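Local coordinates for protein GTP pyrophosphokinase YjbM (Bacillus subtilis, PDB 5DEC) that catalyses the transfer of pyrophosphate from ATP to GDP or GTP, making the stringent-response alarmones (p)ppGpp as an allosterically activated homotetramer, at residues A158-E161 with H162-Y166; K55-A58 with S59-K63. All blocks are in the same frame, centred on the assembly; numbering follows the deposited sequence.

Interaction 1. Residues A158-E161 with H162-Y166; sequences ATIE and HSLNY
Thr159 and Ser163, one helical turn apart, share both a direct backbone bond and a water. Ser163 N donates to Thr159 O at 3.1 Å, with an N-H...O angle of 162°. A water also donates to Thr159 O, at 2.7 Å from its own oxygen, so that carbonyl takes two donors; the same water is hydrogen-bonded to Ser163 OG. Ser163 OG stands beside its own backbone N (chi1 -72°), which turns the hydroxyl back toward the preceding turn. Three more i to i+4 bonds join the two segments; Asn165 N meets Glu161 O at 2.9 Å.

The apolar contact lies on another face: CG2 of Ile160 touches CD1 of Leu164 at 3.8 Å, the two side chains alongside and pointing the same way. Leu180 of helix 174-202 covers both.

Glu161 and Asn165 also run side by side, with carboxylate and amide planes 44° apart, and their nearest side-chain approach is CG to ND2 at 3.9 Å. The carboxylate is engaged beyond this turn: OE1 forms a salt bridge with Lys119 and a hydrogen bond with Ser121.

These i to i+4 bonds and side-by-side pairs are those of a regular alpha-helix, here contributing Ala158 to His162 to the pppGpp product site.

Interaction 2. Residues K55-A58 with S59-K63; sequences KPVA and SILEK
Ser59 holds OG anti to its backbone N (chi1 172°) and Lys63 extends in nearly all-trans form, while Lys55 bends at chi3 (-149°); together these torsions bring Lys55 along the serine hydroxyl and up to Lys63. The setting is the N-terminal end of helix 57-66, with Pro56 at the N-cap position. Ser59 OG lies beside the aliphatic part of Lys55, 3.4 Å from CG and 3.5 Å from CE.

Backbone bonds define the turn: Ile60 N donates to Pro56 O and Leu61 N to Val57 O, each at 2.9 Å, the latter almost straight at 174°. Val57 CG1 and Leu61 CD1 pack alongside at 4.1 Å, with Trp13 of helix 11-38 against both side chains.

Lys55, Ser59 and Lys63 all belong to the ATP site. Lys55 NZ pairs with OD2 and Lys63 NZ with OD1 of Asp79, a magnesium ligand, in salt bridges that probably offset the closeness of their charges. Replacing Lys55 by alanine is likely to leave Asp79 with one lysine partner fewer and to strip the aliphatic neighbour from the Ser59 hydroxyl. The two lysine chains cross at about a right angle, with Lys55 NZ 3.4 Å from Lys63 CD and 4.0 Å from Lys63 NZ.

Overall arrangement
Interaction 2 comes first along the chain, at the start of helix 57-66, shortly after strand 49-54; interaction 1 follows on helix 152-167, a helix that follows strand 139-151 at once. Those two strands belong to one five-stranded mixed sheet, in which strand 81-87 separates them. The contacts have centres 17 Å apart and nearest atoms about 7 Å apart, so they do not touch. Both nevertheless lie within the RelA/SpoT region and supply nucleotide-site residues: Lys55, Ser59 and Lys63 bind ATP, and Ala158 to His162 bind the product. Lys55, just before helix 57-66, is also a product-binding residue, so the ATP and product sites overlap there. This separation is consistent with a cleft in which ATP and the guanine nucleotide are held close together for pyrophosphate transfer.

Interaction 1. Residues A158-E161 with H162-Y166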
loop_
_atom_site.group_PDB
_atom_site.type_symbol
_atom_site.label_atom_id
_atom_site.label_comp_id
_atom_site.label_asym_id
_atom_site.label_seq_id
_atom_site.Cartn_x
_atom_site.Cartn_y
_atom_site.Cartn_z
ATOM N N ALA B 158 2.443 -26.174 -2.848
ATOM C CA ALA B 158 2.510 -25.799 -4.263
ATOM C C ALA B 158 3.644 -24.832 -4.555
ATOM O O ALA B 158 4.240 -24.851 -5.650
ATOM C CB ALA B 158 1.175 -25.209 -4.727
ATOM N N THR B 159 3.927 -23.957 -3.598
ATOM C CA THR B 159 5.009 -22.987 -3.743
ATOM C C THR B 159 6.359 -23.693 -3.797
ATOM O O THR B 159 7.242 -23.328 -4.597
ATOM C CB THR B 159 4.976 -21.952 -2.595
ATOM O OG1 THR B 159 3.739 -21.226 -2.667
ATOM C CG2 THR B 159 6.159 -20.982 -2.678
ATOM N N ILE B 160 6.527 -24.702 -2.942
ATOM C CA ILE B 160 7.757 -25.492 -2.939
ATOM C C ILE B 160 7.895 -26.276 -4.229
ATOM O O ILE B 160 8.971 -26.306 -4.845
ATOM C CB ILE B 160 7.795 -26.487 -1.758
ATOM C CG1 ILE B 160 7.800 -25.756 -0.411
ATOM C CG2 ILE B 160 9.028 -27.380 -1.855
ATOM C CD1 ILE B 160 8.977 -24.836 -0.223
ATOM N N GLU B 161 6.811 -26.923 -4.655
ATOM C CA GLU B 161 6.860 -27.659 -5.912
ATOM C C GLU B 161 7.222 -26.758 -7.097
ATOM O O GLU B 161 7.967 -27.160 -8.010
ATOM C CB GLU B 161 5.525 -28.347 -6.212
ATOM C CG GLU B 161 5.560 -28.983 -7.600
ATOM C CD GLU B 161 4.205 -29.410 -8.099
ATOM O OE1 GLU B 161 3.984 -30.627 -8.261
ATOM O OE2 GLU B 161 3.354 -28.520 -8.310
ATOM N N HIS B 162 6.668 -25.550 -7.107
ATOM C CA HIS B 162 6.926 -24.626 -8.208
ATOM C C HIS B 162 8.403 -24.261 -8.241
ATOM O O HIS B 162 9.037 -24.297 -9.298
ATOM C CB HIS B 162 6.073 -23.346 -8.088
ATOM C CG HIS B 162 6.264 -22.403 -9.236
ATOM N ND1 HIS B 162 5.660 -22.591 -10.464
ATOM C CD2 HIS B 162 7.044 -21.303 -9.372
ATOM C CE1 HIS B 162 6.028 -21.630 -11.290
ATOM N NE2 HIS B 162 6.878 -20.840 -10.654
ATOM N N SER B 163 8.953 -23.955 -7.065
ATOM C CA SER B 163 10.371 -23.616 -6.922
ATOM C C SER B 163 11.284 -24.760 -7.359
ATOM O O SER B 163 12.317 -24.538 -7.986
ATOM C CB SER B 163 10.684 -23.224 -5.480
ATOM O OG SER B 163 10.112 -21.949 -5.211
ATOM N N LEU B 164 10.929 -25.984 -6.988
ATOM C CA LEU B 164 11.731 -27.130 -7.391
ATOM C C LEU B 164 11.660 -27.376 -8.876
ATOM O O LEU B 164 12.663 -27.721 -9.514
ATOM C CB LEU B 164 11.260 -28.379 -6.635
ATOM C CG LEU B 164 11.666 -28.392 -5.160
ATOM C CD1 LEU B 164 10.908 -29.480 -4.395
ATOM C CD2 LEU B 164 13.162 -28.603 -5.045
ATOM N N ASN B 165 10.478 -27.211 -9.460
ATOM C CA ASN B 165 10.372 -27.423 -10.898
ATOM C C ASN B 165 11.182 -26.399 -11.674
ATOM O O ASN B 165 11.819 -26.727 -12.685
ATOM C CB ASN B 165 8.915 -27.384 -11.328
ATOM C CG ASN B 165 8.375 -28.752 -11.595
ATOM O OD1 ASN B 165 9.062 -29.594 -12.173
ATOM N ND2 ASN B 165 7.159 -29.009 -11.137
ATOM N N TYR B 166 11.239 -25.186 -11.139
ATOM C CA TYR B 166 12.072 -24.142 -11.724
ATOM C C TYR B 166 13.549 -24.459 -11.526
ATOM O O TYR B 166 14.308 -24.401 -12.476
ATOM C CB TYR B 166 11.762 -22.773 -11.119
ATOM C CG TYR B 166 12.704 -21.709 -11.625
ATOM C CD1 TYR B 166 12.482 -21.086 -12.850
ATOM C CD2 TYR B 166 13.855 -21.375 -10.915
ATOM C CE1 TYR B 166 13.357 -20.117 -13.332
ATOM C CE2 TYR B 166 14.739 -20.412 -11.396
ATOM C CZ TYR B 166 14.482 -19.791 -12.600
ATOM O OH TYR B 166 15.357 -18.838 -13.071
HETATM O O HOH W 1 7.713 -20.899 -5.725
#

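Interaction 2. Residues K55-A58 with S59-K63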
loop_
_atom_site.group_PDB
_atom_site.type_symbol
_atom_site.label_atom_id
_atom_site.label_comp_id
_atom_site.label_asym_id
_atom_site.label_seq_id
_atom_site.Cartn_x
_atom_site.Cartn_y
_atom_site.Cartn_z
ATOM N N LYS B 55 1.498 -12.424 -15.202
ATOM C CA LYS B 55 2.579 -13.272 -15.690
ATOM C C LYS B 55 3.673 -12.475 -16.402
ATOM O O LYS B 55 3.380 -11.647 -17.260
ATOM C CB LYS B 55 2.010 -14.317 -16.645
ATOM C CG LYS B 55 2.657 -15.678 -16.557
ATOM C CD LYS B 55 1.696 -16.778 -16.980
ATOM C CE LYS B 55 1.982 -18.070 -16.232
ATOM N NZ LYS B 55 1.314 -19.237 -16.876
ATOM N N PRO B 56 4.943 -12.708 -16.030
ATOM C CA PRO B 56 6.041 -12.040 -16.736
ATOM C C PRO B 56 6.054 -12.440 -18.214
ATOM O O PRO B 56 5.664 -13.556 -18.553
ATOM C CB PRO B 56 7.293 -12.533 -15.998
ATOM C CG PRO B 56 6.801 -13.004 -14.664
ATOM C CD PRO B 56 5.420 -13.535 -14.909
ATOM N N VAL B 57 6.479 -11.520 -19.070
ATOM C CA VAL B 57 6.490 -11.722 -20.513
ATOM C C VAL B 57 7.191 -13.022 -20.925
ATOM O O VAL B 57 6.698 -13.760 -21.781
ATOM C CB VAL B 57 7.155 -10.529 -21.210
ATOM C CG1 VAL B 57 7.103 -10.700 -22.715
ATOM C CG2 VAL B 57 6.457 -9.247 -20.806
ATOM N N ALA B 58 8.336 -13.293 -20.308
ATOM C CA ALA B 58 9.086 -14.522 -20.549
ATOM C C ALA B 58 8.215 -15.747 -20.290
ATOM O O ALA B 58 8.197 -16.698 -21.077
ATOM C CB ALA B 58 10.334 -14.564 -19.679
ATOM N N SER B 59 7.506 -15.723 -19.167
ATOM C CA SER B 59 6.708 -16.864 -18.762
ATOM C C SER B 59 5.483 -17.006 -19.658
ATOM O O SER B 59 5.002 -18.115 -19.873
ATOM C CB SER B 59 6.293 -16.732 -17.297
ATOM O OG SER B 59 5.359 -17.741 -16.948
ATOM N N ILE B 60 4.982 -15.886 -20.184
ATOM C CA ILE B 60 3.883 -15.924 -21.147
ATOM C C ILE B 60 4.355 -16.592 -22.435
ATOM O O ILE B 60 3.703 -17.505 -22.943
ATOM C CB ILE B 60 3.329 -14.514 -21.481
ATOM C CG1 ILE B 60 2.671 -13.878 -20.257
ATOM C CG2 ILE B 60 2.283 -14.608 -22.584
ATOM C CD1 ILE B 60 2.187 -12.454 -20.505
ATOM N N LEU B 61 5.481 -16.113 -22.964
ATOM C CA LEU B 61 6.078 -16.676 -24.179
ATOM C C LEU B 61 6.417 -18.160 -24.012
ATOM O O LEU B 61 6.070 -18.974 -24.868
ATOM C CB LEU B 61 7.324 -15.883 -24.587
ATOM C CG LEU B 61 7.099 -14.448 -25.079
ATOM C CD1 LEU B 61 8.418 -13.701 -25.221
ATOM C CD2 LEU B 61 6.333 -14.430 -26.397
ATOM N N GLU B 62 7.079 -18.509 -22.910
ATOM C CA GLU B 62 7.456 -19.902 -22.655
ATOM C C GLU B 62 6.285 -20.866 -22.645
ATOM O O GLU B 62 6.333 -21.926 -23.272
ATOM C CB GLU B 62 8.168 -20.026 -21.309
ATOM C CG GLU B 62 9.612 -19.610 -21.248
ATOM C CD GLU B 62 10.555 -20.798 -21.397
ATOM O OE1 GLU B 62 10.101 -21.955 -21.243
ATOM O OE2 GLU B 62 11.759 -20.578 -21.641
ATOM N N LYS B 63 5.219 -20.482 -21.961
ATOM C CA LYS B 63 4.041 -21.323 -21.920
ATOM C C LYS B 63 3.322 -21.351 -23.269
ATOM O O LYS B 63 2.731 -22.364 -23.644
ATOM C CB LYS B 63 3.102 -20.843 -20.813
ATOM C CG LYS B 63 1.684 -21.344 -20.962
ATOM C CD LYS B 63 0.859 -21.111 -19.722
ATOM C CE LYS B 63 -0.588 -21.486 -19.977
ATOM N NZ LYS B 63 -1.439 -21.373 -18.760
#